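Local coordinates for brain tumor protein (Drosophila melanogaster American nodavirus, PDB 6J9R) that probably acts as a translational repressor of the TRIM family, its coiled-coil domain pairing two copies of the protein into an elongated dimer, at residues C99-R104 against S110-E115. Residues are numbered along the deposited sequence; the frame is centred on the assembly and turned at random.
Sequences CEAVER and SSLLTE
Ala101 and Val102, near the end of the long helix 30-104, meet Leu112 in the first turn of helix 110-128, just after the chain has doubled back. The motif is a helical hairpin at the far end of the elongated TRIM coiled coil: five residues that are neither helix nor strand join the two helices, and the shorter one folds back on the longer. Cys99 and Glu100 face the partner chain instead; Cys99 packs on Arg17 of the second subunit, and Glu100 OE2 forms a salt bridge to NH1 of that same arginine. Ala101 points its methyl toward the returning helix, CB lying 4.2 Å from Leu112 CD2, and the same CD2 touches the Ala101 carbonyl carbon C at 4.1 Å. Val102 gives the closest approach. Its CG1 is anti to the backbone N (chi1 167°), which leaves CG2, anti to the carbonyl carbon, as the branch that meets the leucine; Leu13 of the second subunit also packs on Val102, so the valine is buried between the returning helix and the partner chain. Glu103 OE1 then makes a salt bridge to Arg17 NH1 of the second subunit, sharing that nitrogen with Glu100 OE2. No hydrogen bond crosses between the segments, and the contact is small and apolar, about 155 Å² in all, with the CA atoms of Val102 and Leu112 7.3 Å apart. Leu112 extends toward helix 30-104 with CG anti to its own N (chi1 174°), and Val102 CG2 rests against both Leu112 CG at 3.9 Å and Leu112 CD2 at 4.0 Å.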
loop_
_atom_site.group_PDB
_atom_site.type_symbol
_atom_site.label_atom_id
_atom_site.label_comp_id
_atom_site.label_asym_id
_atom_site.label_seq_id
_atom_site.Cartn_x
_atom_site.Cartn_y
_atom_site.Cartn_z
ATOM N N CYS B 99 12.600 57.940 -16.565
ATOM C CA CYS B 99 13.979 58.337 -16.853
ATOM C C CYS B 99 14.018 59.400 -17.964
ATOM O O CYS B 99 14.715 60.404 -17.846
ATOM C CB CYS B 99 14.822 57.121 -17.254
ATOM S SG CYS B 99 15.202 55.967 -15.874
ATOM N N GLU B 100 13.216 59.201 -19.009
ATOM C CA GLU B 100 13.140 60.141 -20.123
ATOM C C GLU B 100 12.598 61.487 -19.668
ATOM O O GLU B 100 13.058 62.534 -20.135
ATOM C CB GLU B 100 12.248 59.573 -21.238
ATOM C CG GLU B 100 12.869 58.420 -22.030
ATOM C CD GLU B 100 14.079 58.860 -22.853
ATOM O OE1 GLU B 100 14.041 59.960 -23.429
ATOM O OE2 GLU B 100 15.076 58.110 -22.929
ATOM N N ALA B 101 11.620 61.471 -18.765
ATOM C CA ALA B 101 11.045 62.717 -18.245
ATOM C C ALA B 101 12.097 63.453 -17.410
ATOM O O ALA B 101 12.259 64.672 -17.512
ATOM C CB ALA B 101 9.803 62.431 -17.423
ATOM N N VAL B 102 12.847 62.686 -16.618
ATOM C CA VAL B 102 13.845 63.272 -15.751
ATOM C C VAL B 102 14.974 63.875 -16.580
ATOM O O VAL B 102 15.341 65.027 -16.370
ATOM C CB VAL B 102 14.415 62.231 -14.757
ATOM C CG1 VAL B 102 15.645 62.761 -14.106
ATOM C CG2 VAL B 102 13.381 61.867 -13.708
ATOM N N GLU B 103 15.480 63.119 -17.551
ATOM C CA GLU B 103 16.599 63.570 -18.382
ATOM C C GLU B 103 16.256 64.760 -19.278
ATOM O O GLU B 103 17.147 65.490 -19.693
ATOM C CB GLU B 103 17.108 62.434 -19.253
ATOM C CG GLU B 103 17.937 61.423 -18.500
ATOM C CD GLU B 103 17.953 60.062 -19.166
ATOM O OE1 GLU B 103 17.437 59.960 -20.297
ATOM O OE2 GLU B 103 18.449 59.093 -18.556
ATOM N N ARG B 104 14.972 64.967 -19.561
ATOM C CA ARG B 104 14.589 66.012 -20.497
ATOM C C ARG B 104 14.220 67.255 -19.729
ATOM O O ARG B 104 14.083 68.343 -20.295
ATOM C CB ARG B 104 13.402 65.562 -21.358
ATOM N N SER B 110 10.599 67.886 -7.434
ATOM C CA SER B 110 10.843 66.916 -6.375
ATOM C C SER B 110 9.874 65.741 -6.465
ATOM O O SER B 110 10.233 64.618 -6.116
ATOM C CB SER B 110 10.736 67.581 -5.003
ATOM O OG SER B 110 9.432 68.093 -4.788
ATOM N N SER B 111 8.661 65.989 -6.957
ATOM C CA SER B 111 7.660 64.934 -7.041
ATOM C C SER B 111 8.046 63.933 -8.105
ATOM O O SER B 111 7.865 62.730 -7.935
ATOM C CB SER B 111 6.282 65.494 -7.366
ATOM O OG SER B 111 6.236 65.969 -8.700
ATOM N N LEU B 112 8.588 64.430 -9.210
ATOM C CA LEU B 112 9.052 63.545 -10.272
ATOM C C LEU B 112 10.228 62.710 -9.789
ATOM O O LEU B 112 10.285 61.502 -10.044
ATOM C CB LEU B 112 9.445 64.353 -11.506
ATOM C CG LEU B 112 10.098 63.584 -12.658
ATOM C CD1 LEU B 112 9.207 62.466 -13.152
ATOM C CD2 LEU B 112 10.428 64.531 -13.807
ATOM N N LEU B 113 11.136 63.358 -9.053
ATOM C CA LEU B 113 12.303 62.691 -8.515
ATOM C C LEU B 113 11.913 61.674 -7.453
ATOM O O LEU B 113 12.557 60.639 -7.331
ATOM C CB LEU B 113 13.279 63.706 -7.931
ATOM C CG LEU B 113 14.026 64.658 -8.847
ATOM C CD1 LEU B 113 14.695 65.741 -8.010
ATOM C CD2 LEU B 113 15.053 63.894 -9.640
ATOM N N THR B 114 10.869 61.977 -6.684
ATOM C CA THR B 114 10.357 61.053 -5.670
ATOM C C THR B 114 9.810 59.808 -6.365
ATOM O O THR B 114 10.076 58.677 -5.937
ATOM C CB THR B 114 9.265 61.722 -4.804
ATOM O OG1 THR B 114 9.862 62.779 -4.027
ATOM C CG2 THR B 114 8.629 60.721 -3.857
ATOM N N GLU B 115 9.092 60.022 -7.467
ATOM C CA GLU B 115 8.590 58.917 -8.263
ATOM C C GLU B 115 9.735 58.060 -8.817
ATOM O O GLU B 115 9.668 56.823 -8.743
ATOM C CB GLU B 115 7.702 59.432 -9.409
ATOM C CG GLU B 115 7.166 58.313 -10.307
ATOM C CD GLU B 115 6.244 57.345 -9.588
ATOM O OE1 GLU B 115 5.662 57.722 -8.545
ATOM O OE2 GLU B 115 6.141 56.185 -10.042
#